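Local coordinates for hyperosmolarity resistance protein Emb (Staphylococcus epidermidis, PDB 6GV5), which is a giant extracellular matrix binding protein that binds surface-immobilized fibronectin and mediates adherence of the bacterium to it, at residues H49-A63 / I106-N119. Numbering follows the deposited sequence.
Sequences HAKFLNGKMEELKVA and ISSTDINRTIQEIN
With CG turned anti to the backbone N in both His49 (chi1 157°) and Leu53, these side chains of helix 40-65 reach the turn that leads into helix 108-123, where Ile106 receives them, Leu53 CD2 packing 3.7 Å from Ile106 CB. The motif is a near-parallel helix pair with knobs-into-holes packing, joining helix 40-65 to the last helix, largely within the FIVAR-family region of this all-helical chain: the axes approach to 9.5 Å at a crossing angle of 24°, and the pairing runs from Leu53 opposite Ser108 to Ala63 opposite Ile118. Two knobs interlock. Ile111 inserts among Leu53, Lys56, Met57 and Leu60, its CD1 lying 3.7 Å from Met57 SD where the two side chains cross at about a right angle. In return Leu60 enters the hole formed by Ile111, Thr114, Ile115 and Ile118; its CB meets Ile115 CG1 at 3.8 Å, while its CD1 branch touches Thr114 CG2 and Ile118 CD1. Ile97 and Ala90 of helix 81-99 touch Ile111 and Ile118, so a third helix closes over this row. Farther along, the Ala63 methyl rests 3.9 Å from Ile118 CG2. Along one margin the Phe52 ring presents its edge to Ser108, and Lys56 CG lies over one ring face, offset toward the rim. Bent at chi2 (-66°), the Lys56 chain carries NZ to 2.9 Å from Asn112 OD1; the ammonium sits above the carboxamide plane instead of on a lone pair, and Glu59 OE2 adds a long salt bridge to it. Ser107 N-caps helix 108-123, its OG accepting from Asp110 N. Just before this cap, His49 NE2 donates to Ile106 O over 3.0 Å, nearly in line with the carbonyl bond and in the imidazole plane.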
# COMPACT_ATOMS: atom_id res chain seq x y z
N HIS A 49 12.82 -0.22 0.97
CA HIS A 49 11.68 -0.83 0.29
C HIS A 49 10.41 -0.71 1.12
O HIS A 49 9.34 -0.39 0.59
CB HIS A 49 11.99 -2.30 -0.02
CG HIS A 49 10.78 -3.16 -0.20
ND1 HIS A 49 10.61 -4.34 0.49
CD2 HIS A 49 9.70 -3.03 -1.00
CE1 HIS A 49 9.46 -4.89 0.13
NE2 HIS A 49 8.89 -4.12 -0.77
N ALA A 50 10.51 -0.95 2.43
CA ALA A 50 9.35 -0.83 3.30
C ALA A 50 8.82 0.60 3.31
O ALA A 50 7.60 0.82 3.32
CB ALA A 50 9.70 -1.28 4.71
N LYS A 51 9.72 1.59 3.33
CA LYS A 51 9.27 2.97 3.34
C LYS A 51 8.55 3.32 2.05
O LYS A 51 7.55 4.06 2.06
CB LYS A 51 10.46 3.91 3.55
CG LYS A 51 10.94 3.94 4.99
CD LYS A 51 12.12 4.88 5.18
CE LYS A 51 12.62 4.85 6.62
NZ LYS A 51 13.92 5.56 6.79
N PHE A 52 9.03 2.81 0.92
CA PHE A 52 8.38 3.09 -0.35
C PHE A 52 7.03 2.39 -0.42
O PHE A 52 6.02 3.00 -0.80
CB PHE A 52 9.27 2.65 -1.51
CG PHE A 52 8.63 2.85 -2.86
CD1 PHE A 52 8.45 4.13 -3.37
CD2 PHE A 52 8.22 1.77 -3.62
CE1 PHE A 52 7.87 4.32 -4.61
CE2 PHE A 52 7.64 1.95 -4.85
CZ PHE A 52 7.46 3.23 -5.35
N LEU A 53 6.99 1.12 -0.03
CA LEU A 53 5.72 0.40 0.03
C LEU A 53 4.74 1.10 0.95
O LEU A 53 3.54 1.18 0.65
CB LEU A 53 5.97 -1.04 0.49
CG LEU A 53 4.75 -1.95 0.53
CD1 LEU A 53 4.24 -2.24 -0.87
CD2 LEU A 53 5.08 -3.24 1.27
N ASN A 54 5.22 1.63 2.07
CA ASN A 54 4.34 2.34 2.99
C ASN A 54 3.70 3.55 2.31
O ASN A 54 2.51 3.80 2.48
CB ASN A 54 5.10 2.78 4.24
CG ASN A 54 4.22 3.51 5.21
OD1 ASN A 54 3.25 2.96 5.72
ND2 ASN A 54 4.54 4.77 5.46
N GLY A 55 4.48 4.31 1.54
CA GLY A 55 3.90 5.45 0.84
C GLY A 55 2.86 5.04 -0.18
O GLY A 55 1.83 5.71 -0.34
N LYS A 56 3.09 3.92 -0.87
CA LYS A 56 2.13 3.46 -1.86
C LYS A 56 0.86 2.97 -1.19
O LYS A 56 -0.25 3.18 -1.69
CB LYS A 56 2.74 2.36 -2.72
CG LYS A 56 3.83 2.86 -3.66
CD LYS A 56 3.24 3.79 -4.71
CE LYS A 56 4.31 4.32 -5.66
NZ LYS A 56 3.74 5.32 -6.61
N MET A 57 1.01 2.31 -0.03
CA MET A 57 -0.16 1.86 0.70
C MET A 57 -0.96 3.04 1.25
O MET A 57 -2.19 2.99 1.30
CB MET A 57 0.24 0.91 1.83
CG MET A 57 0.61 -0.47 1.33
SD MET A 57 -0.72 -1.29 0.44
CE MET A 57 -1.93 -1.41 1.75
N GLU A 58 -0.28 4.11 1.68
CA GLU A 58 -0.98 5.34 2.03
C GLU A 58 -1.79 5.85 0.85
O GLU A 58 -2.96 6.23 1.00
CB GLU A 58 0.02 6.40 2.50
CG GLU A 58 0.62 6.14 3.86
CD GLU A 58 1.59 7.23 4.28
OE1 GLU A 58 2.04 8.00 3.40
OE2 GLU A 58 1.90 7.32 5.49
N GLU A 59 -1.17 5.89 -0.34
CA GLU A 59 -1.88 6.33 -1.53
C GLU A 59 -3.07 5.44 -1.83
O GLU A 59 -4.15 5.93 -2.20
CB GLU A 59 -0.94 6.32 -2.74
CG GLU A 59 0.20 7.32 -2.71
CD GLU A 59 0.99 7.28 -4.01
OE1 GLU A 59 0.35 7.13 -5.07
OE2 GLU A 59 2.23 7.39 -3.96
N LEU A 60 -2.89 4.13 -1.71
CA LEU A 60 -3.98 3.21 -1.98
C LEU A 60 -5.11 3.39 -0.98
O LEU A 60 -6.29 3.40 -1.36
CB LEU A 60 -3.47 1.77 -1.96
CG LEU A 60 -4.56 0.71 -2.21
CD1 LEU A 60 -5.14 0.78 -3.60
CD2 LEU A 60 -3.96 -0.67 -1.94
N LYS A 61 -4.77 3.53 0.31
CA LYS A 61 -5.81 3.70 1.32
C LYS A 61 -6.62 4.97 1.10
O LYS A 61 -7.83 4.98 1.33
CB LYS A 61 -5.18 3.70 2.72
CG LYS A 61 -4.83 2.30 3.22
CD LYS A 61 -4.11 2.32 4.56
CE LYS A 61 -4.10 0.94 5.21
NZ LYS A 61 -3.38 0.96 6.53
N VAL A 62 -5.98 6.05 0.64
CA VAL A 62 -6.71 7.27 0.33
C VAL A 62 -7.61 7.04 -0.87
O VAL A 62 -8.78 7.45 -0.86
CB VAL A 62 -5.73 8.42 0.08
CG1 VAL A 62 -6.45 9.64 -0.50
CG2 VAL A 62 -5.02 8.80 1.38
N ALA A 63 -7.10 6.37 -1.90
CA ALA A 63 -7.89 6.16 -3.11
C ALA A 63 -9.14 5.34 -2.81
O ALA A 63 -10.21 5.60 -3.38
CB ALA A 63 -7.06 5.47 -4.18
N ILE A 106 3.67 -7.50 -0.80
CA ILE A 106 4.60 -6.42 -0.49
C ILE A 106 5.26 -5.90 -1.76
O ILE A 106 6.33 -5.29 -1.71
CB ILE A 106 5.64 -6.87 0.55
CG1 ILE A 106 6.28 -8.19 0.13
CG2 ILE A 106 5.00 -6.98 1.93
CD1 ILE A 106 7.65 -8.42 0.72
N SER A 107 4.62 -6.13 -2.91
CA SER A 107 5.12 -5.67 -4.20
C SER A 107 4.55 -4.28 -4.47
O SER A 107 3.34 -4.12 -4.67
CB SER A 107 4.72 -6.63 -5.32
OG SER A 107 4.92 -6.01 -6.58
N SER A 108 5.43 -3.28 -4.49
CA SER A 108 4.98 -1.92 -4.74
C SER A 108 4.41 -1.77 -6.15
O SER A 108 3.52 -0.94 -6.37
CB SER A 108 6.14 -0.94 -4.52
OG SER A 108 7.25 -1.28 -5.34
N THR A 109 4.90 -2.56 -7.10
CA THR A 109 4.37 -2.46 -8.46
C THR A 109 2.93 -2.95 -8.53
O THR A 109 2.11 -2.36 -9.24
CB THR A 109 5.25 -3.25 -9.43
OG1 THR A 109 5.47 -4.57 -8.93
CG2 THR A 109 6.58 -2.54 -9.61
N ASP A 110 2.61 -4.04 -7.82
CA ASP A 110 1.23 -4.50 -7.75
C ASP A 110 0.33 -3.45 -7.12
O ASP A 110 -0.79 -3.21 -7.59
CB ASP A 110 1.15 -5.80 -6.95
CG ASP A 110 1.81 -6.98 -7.64
OD1 ASP A 110 1.81 -7.02 -8.89
OD2 ASP A 110 2.32 -7.87 -6.93
N ILE A 111 0.80 -2.82 -6.04
CA ILE A 111 0.04 -1.75 -5.40
C ILE A 111 -0.13 -0.58 -6.36
O ILE A 111 -1.23 -0.02 -6.52
CB ILE A 111 0.73 -1.30 -4.10
CG1 ILE A 111 0.85 -2.47 -3.13
CG2 ILE A 111 -0.02 -0.13 -3.48
CD1 ILE A 111 -0.46 -3.09 -2.75
N ASN A 112 0.96 -0.18 -7.03
CA ASN A 112 0.87 0.96 -7.92
C ASN A 112 -0.11 0.69 -9.05
O ASN A 112 -0.87 1.58 -9.44
CB ASN A 112 2.25 1.31 -8.47
CG ASN A 112 2.29 2.70 -9.08
OD1 ASN A 112 2.07 3.70 -8.39
ND2 ASN A 112 2.56 2.76 -10.38
N ARG A 113 -0.13 -0.54 -9.56
CA ARG A 113 -1.07 -0.88 -10.62
C ARG A 113 -2.51 -0.71 -10.13
O ARG A 113 -3.36 -0.15 -10.83
CB ARG A 113 -0.84 -2.31 -11.10
CG ARG A 113 -1.72 -2.69 -12.28
CD ARG A 113 -1.33 -4.04 -12.86
NE ARG A 113 0.03 -4.04 -13.40
CZ ARG A 113 0.37 -3.53 -14.58
NH1 ARG A 113 -0.54 -2.96 -15.36
NH2 ARG A 113 1.63 -3.58 -14.98
N THR A 114 -2.79 -1.19 -8.91
CA THR A 114 -4.13 -1.04 -8.37
C THR A 114 -4.50 0.42 -8.17
O THR A 114 -5.63 0.83 -8.48
CB THR A 114 -4.25 -1.80 -7.05
OG1 THR A 114 -3.86 -3.17 -7.25
CG2 THR A 114 -5.69 -1.76 -6.56
N ILE A 115 -3.57 1.23 -7.65
CA ILE A 115 -3.81 2.66 -7.51
C ILE A 115 -4.15 3.27 -8.86
O ILE A 115 -5.09 4.06 -8.99
CB ILE A 115 -2.59 3.35 -6.88
CG1 ILE A 115 -2.36 2.88 -5.44
CG2 ILE A 115 -2.78 4.86 -6.90
CD1 ILE A 115 -0.94 3.18 -4.95
N GLN A 116 -3.37 2.90 -9.89
CA GLN A 116 -3.58 3.50 -11.20
C GLN A 116 -4.93 3.09 -11.78
O GLN A 116 -5.59 3.91 -12.43
CB GLN A 116 -2.44 3.10 -12.14
CG GLN A 116 -2.38 3.96 -13.40
CD GLN A 116 -2.13 5.43 -13.10
OE1 GLN A 116 -1.07 5.80 -12.60
NE2 GLN A 116 -3.12 6.28 -13.40
N GLU A 117 -5.36 1.85 -11.54
CA GLU A 117 -6.67 1.41 -12.01
C GLU A 117 -7.79 2.22 -11.35
O GLU A 117 -8.75 2.62 -12.01
CB GLU A 117 -6.87 -0.08 -11.73
CG GLU A 117 -6.01 -0.99 -12.59
CD GLU A 117 -6.27 -2.47 -12.36
OE1 GLU A 117 -7.28 -2.81 -11.71
OE2 GLU A 117 -5.46 -3.30 -12.83
N ILE A 118 -7.67 2.45 -10.04
CA ILE A 118 -8.67 3.28 -9.35
C ILE A 118 -8.64 4.70 -9.90
O ILE A 118 -9.69 5.29 -10.20
CB ILE A 118 -8.42 3.26 -7.84
CG1 ILE A 118 -8.67 1.87 -7.26
CG2 ILE A 118 -9.29 4.30 -7.14
CD1 ILE A 118 -8.15 1.68 -5.84
N ASN A 119 -7.44 5.28 -10.03
CA ASN A 119 -7.34 6.66 -10.49
C ASN A 119 -7.85 6.82 -11.91
O ASN A 119 -8.52 7.81 -12.23
CB ASN A 119 -5.89 7.14 -10.39
CG ASN A 119 -5.43 7.31 -8.95
OD1 ASN A 119 -6.25 7.37 -8.03
ND2 ASN A 119 -4.13 7.40 -8.75